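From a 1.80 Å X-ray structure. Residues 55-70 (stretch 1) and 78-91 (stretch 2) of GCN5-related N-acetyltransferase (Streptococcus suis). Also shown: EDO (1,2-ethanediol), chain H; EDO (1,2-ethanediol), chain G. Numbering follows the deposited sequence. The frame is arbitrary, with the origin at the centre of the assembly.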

# COMPACT_ATOMS: atom_id res chain seq x y z
N PHE A 55 10.47 -7.02 14.76
CA PHE A 55 10.01 -8.33 14.31
C PHE A 55 11.08 -8.93 13.45
O PHE A 55 11.43 -8.37 12.42
N LEU A 56 11.53 -10.11 13.85
CA LEU A 56 12.69 -10.75 13.22
C LEU A 56 12.34 -11.97 12.37
O LEU A 56 11.93 -12.97 12.91
N ALA A 57 12.57 -11.91 11.06
CA ALA A 57 12.20 -13.00 10.16
C ALA A 57 13.39 -13.64 9.37
O ALA A 57 14.49 -13.06 9.24
N GLY A 58 13.16 -14.86 8.91
CA GLY A 58 14.17 -15.58 8.13
C GLY A 58 15.20 -16.29 9.00
O GLY A 58 14.91 -16.72 10.09
N GLN A 59 16.40 -16.49 8.46
CA GLN A 59 17.44 -17.12 9.21
C GLN A 59 17.88 -16.15 10.30
O GLN A 59 17.90 -14.94 10.08
N PRO A 60 18.21 -16.68 11.49
CA PRO A 60 18.71 -15.86 12.59
C PRO A 60 20.00 -15.23 12.16
O PRO A 60 20.78 -15.89 11.48
N HIS A 61 20.18 -13.97 12.51
CA HIS A 61 21.33 -13.18 12.14
C HIS A 61 21.68 -12.17 13.24
O HIS A 61 20.89 -11.28 13.53
N ARG A 62 22.89 -12.25 13.79
CA ARG A 62 23.22 -11.42 14.93
C ARG A 62 23.34 -9.94 14.59
O ARG A 62 23.10 -9.10 15.45
N ASP A 63 23.66 -9.58 13.34
CA ASP A 63 23.75 -8.16 13.02
C ASP A 63 22.40 -7.44 13.10
O ASP A 63 22.35 -6.24 13.42
N LEU A 64 21.31 -8.15 12.80
CA LEU A 64 20.00 -7.52 12.92
C LEU A 64 19.62 -7.27 14.40
O LEU A 64 18.97 -6.27 14.74
N LEU A 65 20.00 -8.19 15.28
CA LEU A 65 19.80 -8.03 16.73
C LEU A 65 20.56 -6.80 17.23
O LEU A 65 20.11 -6.05 18.11
N LYS A 66 21.74 -6.57 16.67
CA LYS A 66 22.53 -5.41 17.09
C LYS A 66 21.82 -4.08 16.85
O LYS A 66 21.93 -3.17 17.67
N ILE A 67 21.08 -4.00 15.74
CA ILE A 67 20.32 -2.82 15.40
C ILE A 67 19.28 -2.53 16.47
O ILE A 67 18.90 -1.38 16.69
N CYS A 68 18.80 -3.57 17.14
CA CYS A 68 17.82 -3.41 18.20
C CYS A 68 18.39 -3.03 19.55
O CYS A 68 17.63 -2.66 20.43
N GLU A 69 19.70 -3.11 19.70
CA GLU A 69 20.32 -2.86 21.01
C GLU A 69 20.22 -1.40 21.40
O GLU A 69 20.26 -0.53 20.55
N GLY A 70 20.09 -1.16 22.70
CA GLY A 70 20.00 0.19 23.21
C GLY A 70 18.69 0.92 22.94
O GLY A 70 18.65 2.16 22.98
N GLN A 78 10.40 -14.69 14.73
CA GLN A 78 9.50 -15.40 13.86
C GLN A 78 9.46 -16.86 14.24
O GLN A 78 8.43 -17.53 14.13
N ASN A 79 10.61 -17.36 14.68
CA ASN A 79 10.77 -18.78 14.96
C ASN A 79 11.74 -19.07 16.11
O ASN A 79 12.40 -18.19 16.63
N GLN A 80 11.79 -20.33 16.51
CA GLN A 80 12.58 -20.75 17.64
C GLN A 80 14.08 -20.60 17.39
O GLN A 80 14.84 -20.47 18.34
N ALA A 81 14.48 -20.61 16.12
CA ALA A 81 15.91 -20.45 15.76
C ALA A 81 16.37 -19.03 16.15
O ALA A 81 17.49 -18.81 16.65
N TRP A 82 15.51 -18.05 15.91
CA TRP A 82 15.77 -16.71 16.37
C TRP A 82 15.80 -16.62 17.90
O TRP A 82 16.71 -16.03 18.46
N SER A 83 14.85 -17.25 18.59
CA SER A 83 14.85 -17.23 20.05
C SER A 83 16.14 -17.78 20.64
O SER A 83 16.65 -17.25 21.62
N ASP A 84 16.62 -18.87 20.05
CA ASP A 84 17.81 -19.53 20.51
C ASP A 84 18.99 -18.61 20.33
O ASP A 84 19.89 -18.59 21.17
N LEU A 85 19.01 -17.84 19.24
CA LEU A 85 20.13 -16.91 19.03
C LEU A 85 20.07 -15.78 20.04
O LEU A 85 21.09 -15.39 20.59
N ILE A 86 18.89 -15.22 20.24
CA ILE A 86 18.71 -14.13 21.20
C ILE A 86 19.22 -14.57 22.58
O ILE A 86 19.97 -13.86 23.23
N GLU A 87 18.79 -15.75 23.02
CA GLU A 87 19.14 -16.22 24.37
C GLU A 87 20.61 -16.51 24.47
O GLU A 87 21.22 -16.21 25.48
N GLU A 88 21.15 -17.09 23.42
CA GLU A 88 22.57 -17.41 23.38
C GLU A 88 23.44 -16.17 23.44
O GLU A 88 24.43 -16.11 24.20
N VAL A 89 23.12 -15.19 22.60
CA VAL A 89 23.92 -13.97 22.52
C VAL A 89 23.84 -13.07 23.76
O VAL A 89 24.85 -12.50 24.17
N TYR A 90 22.66 -12.96 24.37
CA TYR A 90 22.43 -12.00 25.45
C TYR A 90 22.22 -12.56 26.87
O TYR A 90 22.23 -11.80 27.83
N GLY A 91 22.02 -13.87 26.99
CA GLY A 91 21.90 -14.49 28.30
C GLY A 91 20.93 -13.77 29.17
O GLY A 91 19.77 -13.58 28.78

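Packing of strand 55-58, the turn after it and helix 62-68 against helix 80-90, a contact that buries 861 Å² counted over both sides. The largest bump is the indole of Trp82 (chi1 -86°, m), whose CA-to-CB bond leaves the helix sideways but whose ring reaches into a slot walled by the strand and the turn. Leu56 (chi1 m), pointing toward the helix, lies over one face, its CB 3.7 Å from Trp82 CD2; Pro60 closes the opposite face, its CA 3.6 Å from Trp82 CE2. Both carbons sit nearly on the normal of the six-membered ring, so each makes a CH-pi contact and the ring is sandwiched. The Leu64 side chain (m, t) stops the slot at the ring edge, CD1 to Trp82 CH2 4.0 Å. At the other end of the indole, Trp82 NE1 comes within 3.0 Å of Gly58 O.

The reciprocal bump is Leu65 (m, t), which points toward helix 80-90 and sits as a knob in a hole formed by Trp82, Leu85, Ile86 and Tyr90. Its CD2 meets Trp82 CZ3 at 3.9 Å and Ile86 CG1 at 3.8 Å, while its CD1 meets Leu85 CD2 at 3.7 Å. Leu85 (t, p) also uses CD2 to touch Pro60 CB at 3.7 Å, so it fills the space between the turn and the knob. The proline ring rests on the helix as well, its CG 3.5 Å from Ala81 CB. Deeper in, Ile86 (m, t) extends CD1 to within 4.1 Å of Leu56 CD1.

Polar groups fasten both ends. Gln78 (t, t), just before the helix, follows the strand: its N donates to Leu56 O (2.9 Å), and its OE1 accepts from Gly58 N (2.7 Å). Asn79 (p) caps the helix, with OD1 accepting from Trp82 N at 3.1 Å. At the far end, Tyr90 (m) points toward stretch 1 and donates from OH to OE2 of Glu69 (m, t) at 2.5 Å. Water 1 bridges the stretches, donating to Tyr90 OH at 2.6 Å and to Arg62 O at 3.1 Å. The long arm of Arg62 (p, t, p) lies along the exposed margin, NH2 3.5 Å from Val89 CG2; its NH1 stays 4.1 Å from Glu88 OE2, too far for a salt bridge. Of the two ethanediols, probably from the crystallisation liquor, chain G donates from O2 to Gln78 O at 3.2 Å.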

# COMPACT_ATOMS: atom_id res chain seq x y z
CB PHE A 55 8.73 -8.22 13.51
CG PHE A 55 7.55 -7.81 14.34
CD1 PHE A 55 7.25 -6.47 14.52
CD2 PHE A 55 6.75 -8.77 14.94
CE1 PHE A 55 6.13 -6.10 15.26
CE2 PHE A 55 5.63 -8.41 15.70
CZ PHE A 55 5.33 -7.09 15.86
CB LEU A 56 13.63 -11.16 14.34
CG LEU A 56 14.14 -9.96 15.15
CD1 LEU A 56 14.39 -10.41 16.63
CD2 LEU A 56 15.32 -9.34 14.43
CB ALA A 57 11.13 -12.51 9.20
CB GLN A 59 18.63 -17.46 8.29
CG GLN A 59 18.31 -18.51 7.25
CD GLN A 59 17.91 -19.88 7.85
OE1 GLN A 59 18.48 -20.33 8.85
NE2 GLN A 59 16.94 -20.55 7.22
CB PRO A 60 18.97 -16.85 13.72
CG PRO A 60 18.18 -18.04 13.37
CD PRO A 60 18.10 -18.10 11.87
CB HIS A 61 21.05 -12.43 10.84
CG HIS A 61 22.30 -12.03 10.14
ND1 HIS A 61 23.14 -11.05 10.64
CD2 HIS A 61 22.91 -12.52 9.05
CE1 HIS A 61 24.19 -10.94 9.85
NE2 HIS A 61 24.08 -11.82 8.87
CB ARG A 62 24.45 -11.95 15.66
CG ARG A 62 25.71 -11.89 14.85
CD ARG A 62 26.92 -12.43 15.62
NE ARG A 62 26.75 -13.81 16.09
CZ ARG A 62 26.76 -14.22 17.36
NH1 ARG A 62 26.58 -15.51 17.62
NH2 ARG A 62 26.98 -13.38 18.38
CB ASP A 63 24.38 -7.94 11.67
CG ASP A 63 25.86 -8.29 11.64
OD1 ASP A 63 26.42 -8.70 12.69
OD2 ASP A 63 26.44 -8.17 10.54
CB LEU A 64 18.94 -8.37 12.19
CG LEU A 64 19.01 -8.44 10.65
CD1 LEU A 64 17.89 -9.32 10.09
CD2 LEU A 64 18.97 -7.04 10.00
CB LEU A 65 20.27 -9.28 17.47
CG LEU A 65 19.53 -10.57 17.15
CD1 LEU A 65 20.08 -11.80 17.81
CD2 LEU A 65 18.04 -10.39 17.54
CB LYS A 66 23.88 -5.39 16.38
CG LYS A 66 24.77 -6.50 16.87
CD LYS A 66 26.13 -6.46 16.21
CE LYS A 66 27.03 -7.55 16.77
NZ LYS A 66 28.47 -7.30 16.40
CB ILE A 67 19.58 -2.98 14.03
CG1 ILE A 67 20.55 -3.20 12.87
CG2 ILE A 67 18.72 -1.76 13.72
CD1 ILE A 67 19.85 -3.49 11.57
CB CYS A 68 17.04 -4.72 18.36
SG CYS A 68 16.22 -5.23 16.85
CB GLU A 69 21.79 -3.27 20.99
CG GLU A 69 21.98 -4.74 20.91
CD GLU A 69 23.45 -5.12 20.77
OE1 GLU A 69 24.28 -4.23 20.91
OE2 GLU A 69 23.75 -6.30 20.48
CB GLN A 78 9.99 -15.32 12.44
CG GLN A 78 9.14 -16.09 11.42
CD GLN A 78 9.64 -15.94 10.00
OE1 GLN A 78 10.86 -16.06 9.72
NE2 GLN A 78 8.72 -15.69 9.09
CB ASN A 79 11.19 -19.50 13.67
CG ASN A 79 12.45 -18.93 13.07
OD1 ASN A 79 13.45 -18.92 13.72
ND2 ASN A 79 12.39 -18.42 11.84
CB GLN A 80 12.24 -22.19 18.00
CG GLN A 80 12.95 -22.68 19.24
CD GLN A 80 12.60 -21.90 20.46
OE1 GLN A 80 11.44 -21.77 20.81
NE2 GLN A 80 13.63 -21.43 21.19
CB ALA A 81 16.13 -20.72 14.29
CB TRP A 82 14.72 -15.75 15.83
CG TRP A 82 14.97 -15.18 14.49
CD1 TRP A 82 14.37 -15.54 13.33
CD2 TRP A 82 15.87 -14.13 14.16
NE1 TRP A 82 14.79 -14.76 12.32
CE2 TRP A 82 15.75 -13.90 12.78
CE3 TRP A 82 16.79 -13.37 14.91
CZ2 TRP A 82 16.48 -12.90 12.12
CZ3 TRP A 82 17.53 -12.40 14.26
CH2 TRP A 82 17.37 -12.17 12.88
CB SER A 83 13.67 -18.02 20.59
OG SER A 83 12.47 -17.42 20.14
CB ASP A 84 18.06 -20.83 19.74
CG ASP A 84 17.05 -21.92 20.05
OD1 ASP A 84 16.29 -21.81 21.02
OD2 ASP A 84 17.05 -22.92 19.33
CB LEU A 85 20.12 -16.36 17.61
CG LEU A 85 21.27 -15.40 17.29
CD1 LEU A 85 22.59 -16.15 17.46
CD2 LEU A 85 21.11 -14.74 15.88
CB ILE A 86 17.18 -13.70 21.29
CG1 ILE A 86 16.71 -13.05 19.98
CG2 ILE A 86 16.97 -12.72 22.41
CD1 ILE A 86 15.16 -12.92 19.80
CB GLU A 87 18.35 -17.44 24.75
CG GLU A 87 16.86 -17.11 24.91
CD GLU A 87 16.01 -18.27 25.27
OE1 GLU A 87 16.56 -19.36 25.48
OE2 GLU A 87 14.78 -18.09 25.32
CB GLU A 88 22.89 -18.18 22.10
CG GLU A 88 24.39 -18.43 21.90
CD GLU A 88 24.66 -19.31 20.72
OE1 GLU A 88 24.56 -20.54 20.88
OE2 GLU A 88 24.99 -18.76 19.65
CB VAL A 89 23.55 -13.13 21.29
CG1 VAL A 89 24.26 -11.75 21.33
CG2 VAL A 89 23.85 -13.87 19.97
CB TYR A 90 21.24 -11.09 25.08
CG TYR A 90 21.46 -10.31 23.80
CD1 TYR A 90 22.27 -9.16 23.78
CD2 TYR A 90 20.90 -10.72 22.60
CE1 TYR A 90 22.49 -8.45 22.60
CE2 TYR A 90 21.11 -10.00 21.42
CZ TYR A 90 21.91 -8.89 21.42
OH TYR A 90 22.09 -8.20 20.24
C1 EDO H . 9.15 -17.97 18.31
O1 EDO H . 8.17 -18.07 17.28
C2 EDO H . 9.38 -19.37 18.86
O2 EDO H . 8.17 -19.76 19.52
C1 EDO G . 4.81 -17.18 12.53
O1 EDO G . 5.03 -16.75 11.18
C2 EDO G . 5.14 -16.08 13.51
O2 EDO G . 5.45 -16.64 14.77
O HOH W 1 23.71 -9.30 18.47